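Local coordinates for IroE protein (Escherichia coli, PDB 2GZS) that hydrolyses the siderophore enterobactin and its C-glucosylated forms, preferring the iron-free molecules and usually opening the trilactone once to give linear trimers, at residues 32-37 against 69-74; 42-47 against 140-145. One frame throughout, in Å; residues are numbered along the deposited sequence.

Contact 1 of 2, residues 32-37 against 69-74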
loop_
_atom_site.group_PDB
_atom_site.type_symbol
_atom_site.label_atom_id
_atom_site.label_comp_id
_atom_site.label_asym_id
_atom_site.label_seq_id
_atom_site.Cartn_x
_atom_site.Cartn_y
_atom_site.Cartn_z
ATOM N N ALA A 32 8.015 4.533 -11.116
ATOM C CA ALA A 32 9.450 4.608 -10.990
ATOM C C ALA A 32 10.004 3.251 -11.375
ATOM O O ALA A 32 9.740 2.253 -10.728
ATOM C CB ALA A 32 9.904 5.015 -9.572
ATOM N N VAL A 33 10.806 3.202 -12.475
ATOM C CA VAL A 33 11.350 1.947 -12.988
ATOM C C VAL A 33 12.863 1.936 -12.725
ATOM O O VAL A 33 13.495 2.962 -13.048
ATOM C CB VAL A 33 11.111 1.801 -14.499
ATOM C CG1 VAL A 33 11.727 0.534 -15.024
ATOM C CG2 VAL A 33 9.605 1.804 -14.856
ATOM N N PRO A 34 13.419 0.887 -12.180
ATOM C CA PRO A 34 14.873 0.859 -11.930
ATOM C C PRO A 34 15.658 1.008 -13.248
ATOM O O PRO A 34 15.214 0.554 -14.292
ATOM C CB PRO A 34 15.097 -0.508 -11.339
ATOM C CG PRO A 34 13.748 -0.903 -10.739
ATOM C CD PRO A 34 12.753 -0.370 -11.739
ATOM N N ASN A 35 16.797 1.677 -13.128
ATOM C CA ASN A 35 17.696 1.759 -14.292
ATOM C C ASN A 35 18.626 0.590 -14.337
ATOM O O ASN A 35 19.351 0.465 -15.325
ATOM C CB ASN A 35 18.490 3.065 -14.200
ATOM C CG ASN A 35 17.665 4.250 -14.590
ATOM O OD1 ASN A 35 16.495 4.098 -15.005
ATOM N ND2 ASN A 35 18.204 5.462 -14.540
ATOM N N THR A 36 18.682 -0.210 -13.294
ATOM C CA THR A 36 19.446 -1.472 -13.370
ATOM C C THR A 36 18.507 -2.515 -13.950
ATOM O O THR A 36 17.264 -2.504 -13.853
ATOM C CB THR A 36 20.049 -1.737 -12.003
ATOM O OG1 THR A 36 19.080 -1.781 -10.957
ATOM C CG2 THR A 36 20.871 -0.493 -11.600
ATOM N N THR A 37 19.092 -3.466 -14.654
ATOM C CA THR A 37 18.324 -4.461 -15.428
ATOM C C THR A 37 17.510 -5.404 -14.535
ATOM O O THR A 37 17.948 -5.756 -13.447
ATOM C CB THR A 37 19.333 -5.178 -16.342
ATOM O OG1 THR A 37 19.806 -4.191 -17.294
ATOM C CG2 THR A 37 18.724 -6.309 -17.146
ATOM N N LYS A 69 19.877 -4.772 -3.816
ATOM C CA LYS A 69 19.223 -6.057 -3.878
ATOM C C LYS A 69 18.450 -6.113 -5.179
ATOM O O LYS A 69 19.089 -5.868 -6.223
ATOM C CB LYS A 69 18.364 -6.278 -2.611
ATOM C CG LYS A 69 19.337 -6.569 -1.453
ATOM C CD LYS A 69 18.910 -5.961 -0.130
ATOM C CE LYS A 69 19.628 -6.561 1.069
ATOM N NZ LYS A 69 20.499 -5.663 1.876
ATOM N N THR A 70 17.182 -6.403 -5.206
ATOM C CA THR A 70 16.374 -6.419 -6.418
ATOM C C THR A 70 15.451 -5.200 -6.458
ATOM O O THR A 70 14.351 -5.301 -5.912
ATOM C CB THR A 70 15.541 -7.708 -6.449
ATOM O OG1 THR A 70 16.462 -8.824 -6.379
ATOM C CG2 THR A 70 14.801 -7.888 -7.763
ATOM N N PRO A 71 15.820 -4.065 -6.992
ATOM C CA PRO A 71 15.002 -2.841 -6.871
ATOM C C PRO A 71 13.670 -3.082 -7.541
ATOM O O PRO A 71 13.509 -3.646 -8.624
ATOM C CB PRO A 71 15.825 -1.716 -7.523
ATOM C CG PRO A 71 16.719 -2.452 -8.474
ATOM C CD PRO A 71 17.066 -3.759 -7.767
ATOM N N PRO A 72 12.603 -2.628 -6.842
ATOM C CA PRO A 72 11.269 -2.793 -7.423
ATOM C C PRO A 72 10.838 -1.648 -8.321
ATOM O O PRO A 72 11.306 -0.521 -8.136
ATOM C CB PRO A 72 10.372 -2.793 -6.128
ATOM C CG PRO A 72 11.108 -1.816 -5.253
ATOM C CD PRO A 72 12.574 -2.067 -5.467
ATOM N N VAL A 73 9.877 -1.956 -9.196
ATOM C CA VAL A 73 9.056 -0.874 -9.740
ATOM C C VAL A 73 8.168 -0.264 -8.624
ATOM O O VAL A 73 7.626 -1.059 -7.829
ATOM C CB VAL A 73 8.207 -1.360 -10.908
ATOM C CG1 VAL A 73 7.221 -0.367 -11.479
ATOM C CG2 VAL A 73 9.178 -1.793 -12.070
ATOM N N ILE A 74 8.109 1.048 -8.612
ATOM C CA ILE A 74 7.326 1.720 -7.547
ATOM C C ILE A 74 6.192 2.441 -8.247
ATOM O O ILE A 74 6.404 3.254 -9.169
ATOM C CB ILE A 74 8.210 2.726 -6.826
ATOM C CG1 ILE A 74 9.529 2.092 -6.330
ATOM C CG2 ILE A 74 7.406 3.373 -5.728
ATOM C CD1 ILE A 74 10.369 3.087 -5.549
#
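Ala32 and Ile74 face each other as an antiparallel hydrogen-bonded pair, Ala32 N reaching Ile74 O at 2.8 Å and Ile74 N reaching Ala32 O at 2.9 Å. The CB atoms of the two residues meet at 4.0 Å, and the small alanine suits a place that Tyr11 and Phe13 of strand 11-19 also touch. Ala32 O additionally receives a CA-H...O contact from Val73.

Beyond these two residues, pairing gives way to proline packing: a proline has no N-H to offer a partner strand, so Pro34 and Pro71 meet through ring carbons. The ring of Pro34 lies against Pro71, with Pro34 CB 3.8 Å from Pro71 CG, while Pro34 CG sits 3.5 Å from Pro71 O. Pro34 CD meets Val73 CG2 at 3.9 Å, the two side chains crossing at about a right angle. An alanine at Pro34 would lose CG and CD and would probably leave a gap beside Val73 CG2 and the carbonyl oxygens of Pro71 and Pro72. At the margin, Thr36 OG1, set between the backbone N and the carbonyl carbon (chi1 56°), approaches Pro71 CG to 3.5 Å. Thr36 O in turn accepts a hydrogen bond from Tyr43 OH, and Pro72 O is paired with Tyr11 OH. Leu259 of helix 247-262 packs on Pro72 and Ile74. Strand 26-34 ends at Pro34 where strand 73-79 begins at Val73, so the antiparallel pair of the mixed alpha/beta-hydrolase sheet starts here from a proline-packed edge.

Contact 2 of 2, residues 42-47 against 140-145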
loop_
_atom_site.group_PDB
_atom_site.type_symbol
_atom_site.label_atom_id
_atom_site.label_comp_id
_atom_site.label_asym_id
_atom_site.label_seq_id
_atom_site.Cartn_x
_atom_site.Cartn_y
_atom_site.Cartn_z
ATOM N N GLY A 42 11.590 -10.845 -13.710
ATOM C CA GLY A 42 10.895 -9.542 -13.709
ATOM C C GLY A 42 11.131 -8.779 -12.403
ATOM O O GLY A 42 11.597 -9.309 -11.411
ATOM N N TYR A 43 10.793 -7.474 -12.493
ATOM C CA TYR A 43 10.884 -6.648 -11.298
ATOM C C TYR A 43 9.738 -6.958 -10.303
ATOM O O TYR A 43 8.643 -7.184 -10.801
ATOM C CB TYR A 43 10.788 -5.194 -11.660
ATOM C CG TYR A 43 11.853 -4.528 -12.536
ATOM C CD1 TYR A 43 13.129 -4.349 -12.040
ATOM C CD2 TYR A 43 11.413 -4.096 -13.789
ATOM C CE1 TYR A 43 14.084 -3.721 -12.869
ATOM C CE2 TYR A 43 12.352 -3.456 -14.609
ATOM C CZ TYR A 43 13.609 -3.320 -14.100
ATOM O OH TYR A 43 14.485 -2.668 -14.976
ATOM N N PRO A 44 10.071 -6.963 -9.023
ATOM C CA PRO A 44 8.949 -6.879 -8.036
ATOM C C PRO A 44 8.302 -5.529 -8.247
ATOM O O PRO A 44 8.910 -4.613 -8.793
ATOM C CB PRO A 44 9.655 -6.880 -6.708
ATOM C CG PRO A 44 11.066 -7.303 -6.937
ATOM C CD PRO A 44 11.345 -6.944 -8.356
ATOM N N ILE A 45 7.038 -5.357 -7.741
ATOM C CA ILE A 45 6.432 -4.054 -7.954
ATOM C C ILE A 45 5.581 -3.707 -6.722
ATOM O O ILE A 45 4.892 -4.626 -6.249
ATOM C CB ILE A 45 5.571 -4.012 -9.249
ATOM C CG1 ILE A 45 5.009 -2.620 -9.556
ATOM C CG2 ILE A 45 4.474 -5.104 -9.248
ATOM C CD1 ILE A 45 4.353 -2.513 -10.961
ATOM N N LEU A 46 5.691 -2.459 -6.254
ATOM C CA LEU A 46 4.942 -2.114 -5.037
ATOM C C LEU A 46 4.060 -0.909 -5.383
ATOM O O LEU A 46 4.585 0.122 -5.796
ATOM C CB LEU A 46 5.934 -1.812 -3.927
ATOM C CG LEU A 46 5.237 -1.551 -2.555
ATOM C CD1 LEU A 46 4.378 -2.681 -2.040
ATOM C CD2 LEU A 46 6.312 -1.181 -1.537
ATOM N N TYR A 47 2.750 -1.077 -5.218
ATOM C CA TYR A 47 1.745 -0.050 -5.396
ATOM C C TYR A 47 1.524 0.667 -4.048
ATOM O O TYR A 47 1.358 -0.093 -3.059
ATOM C CB TYR A 47 0.432 -0.685 -5.881
ATOM C CG TYR A 47 0.492 -1.113 -7.356
ATOM C CD1 TYR A 47 -0.049 -0.282 -8.328
ATOM C CD2 TYR A 47 1.114 -2.305 -7.658
ATOM C CE1 TYR A 47 -0.004 -0.635 -9.696
ATOM C CE2 TYR A 47 1.153 -2.648 -9.015
ATOM C CZ TYR A 47 0.606 -1.835 -9.966
ATOM O OH TYR A 47 0.683 -2.230 -11.315
ATOM N N ARG A 140 4.999 -11.166 -11.389
ATOM C CA ARG A 140 3.641 -10.983 -10.822
ATOM C C ARG A 140 3.526 -11.610 -9.458
ATOM O O ARG A 140 2.717 -11.201 -8.611
ATOM C CB ARG A 140 2.545 -11.459 -11.786
ATOM C CG ARG A 140 2.382 -10.487 -12.939
ATOM C CD ARG A 140 1.544 -11.122 -14.042
ATOM N NE ARG A 140 1.200 -10.172 -15.099
ATOM C CZ ARG A 140 0.383 -10.493 -16.113
ATOM N NH1 ARG A 140 -0.117 -11.724 -16.181
ATOM N NH2 ARG A 140 0.089 -9.592 -17.048
ATOM N N GLN A 141 4.355 -12.595 -9.157
ATOM C CA GLN A 141 4.278 -13.199 -7.813
ATOM C C GLN A 141 4.801 -12.254 -6.756
ATOM O O GLN A 141 4.699 -12.584 -5.574
ATOM C CB GLN A 141 5.058 -14.522 -7.867
ATOM C CG GLN A 141 4.488 -15.509 -8.897
ATOM C CD GLN A 141 5.066 -16.892 -8.613
ATOM O OE1 GLN A 141 6.019 -17.342 -9.253
ATOM N NE2 GLN A 141 4.463 -17.519 -7.606
ATOM N N ARG A 142 5.395 -11.132 -7.117
ATOM C CA ARG A 142 6.061 -10.187 -6.260
ATOM C C ARG A 142 5.348 -8.833 -6.399
ATOM O O ARG A 142 6.014 -7.812 -6.319
ATOM C CB ARG A 142 7.541 -10.015 -6.622
ATOM C CG ARG A 142 8.368 -11.305 -6.413
ATOM C CD ARG A 142 8.918 -11.344 -5.005
ATOM N NE ARG A 142 10.206 -10.742 -4.773
ATOM C CZ ARG A 142 11.374 -10.687 -5.376
ATOM N NH1 ARG A 142 11.619 -11.293 -6.536
ATOM N NH2 ARG A 142 12.376 -9.995 -4.813
ATOM N N ARG A 143 4.056 -8.856 -6.632
ATOM C CA ARG A 143 3.250 -7.619 -6.656
ATOM C C ARG A 143 2.739 -7.298 -5.260
ATOM O O ARG A 143 2.081 -8.145 -4.658
ATOM C CB ARG A 143 2.087 -7.803 -7.628
ATOM C CG ARG A 143 1.312 -6.504 -7.833
ATOM C CD ARG A 143 0.206 -6.770 -8.800
ATOM N NE ARG A 143 0.514 -6.889 -10.251
ATOM C CZ ARG A 143 -0.006 -7.883 -10.979
ATOM N NH1 ARG A 143 -0.840 -8.830 -10.540
ATOM N NH2 ARG A 143 0.253 -7.993 -12.271
ATOM N N GLY A 144 3.077 -6.095 -4.794
ATOM C CA GLY A 144 2.650 -5.745 -3.401
ATOM C C GLY A 144 1.893 -4.432 -3.426
ATOM O O GLY A 144 1.826 -3.661 -4.348
ATOM N N LEU A 145 1.198 -4.228 -2.261
ATOM C CA LEU A 145 0.339 -3.059 -2.012
ATOM C C LEU A 145 0.695 -2.494 -0.633
ATOM O O LEU A 145 0.757 -3.315 0.298
ATOM C CB LEU A 145 -1.132 -3.519 -2.080
ATOM C CG LEU A 145 -2.140 -2.346 -1.738
ATOM C CD1 LEU A 145 -2.152 -1.314 -2.845
ATOM C CD2 LEU A 145 -3.508 -2.990 -1.589
#
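Ile45 and Arg143 belong to parallel strands 43-47 and 143-145, whose axes approach to 4.6 Å at 19° and are laced by Ile45 N to Arg142 O, Gly144 N to Ile45 O and Tyr47 N to Gly144 O.

The side chains of Ile45 and Arg143 run alongside each other in the same direction, with Ile45 CG2 3.7 Å from Arg143 CG. Arg143 sends CG anti to its backbone N (chi1 -173°), and this methylene also meets Tyr47 CE2 at 4.0 Å. A long side chain suits the place because its aliphatic part packs on the sheet while its guanidinium reaches Glu133 in a salt bridge and Tyr164 in a cation-pi contact. Tyr47 OH bonds to the same Glu133 carboxylate, which ties the two side chains together; the ring edge of Tyr47 meets Gly144 O in plane. Tyr47 CB touches Leu145 CD1 at 4.0 Å.

On the face of Leu46, the absence of a side chain at Gly144 lets Leu46 CD1 settle 3.3 Å from Gly144 C; a CB would crowd that methyl. In the type I turn from Arg140 to Arg143, Arg142 bends at chi2 and chi3 (both -90°), and Pro44 CG rests over the centre of one guanidinium face, 3.6 Å above its plane. These are neighbouring parallel strands in the central sheet of an alpha/beta-hydrolase, with helix 117-132 packed on the face of Tyr47 and Leu145.

In the fold
Contacts 1 and 2 lie in one sheet, separated by the single joint between strands 73-79 and 43-48, their centres 11 Å apart. At that joint Val73 N lies 2.9 Å from Pro44 O, and Val73 O lies 2.9 Å from Leu46 N, both probable hydrogen bonds. Strand order thus runs 26-34, 73-79, 43-48, 143-148, passing from antiparallel pairing at contact 1 to parallel pairing at contact 2. Tyr43 also spans the two, packing on Pro34 and Val73. Neither contact lies at the active site, but strand 143-148 runs on from contact 2 to Ser149, an active-site residue together with His247, both lining the diisopropyl phosphonate pocket.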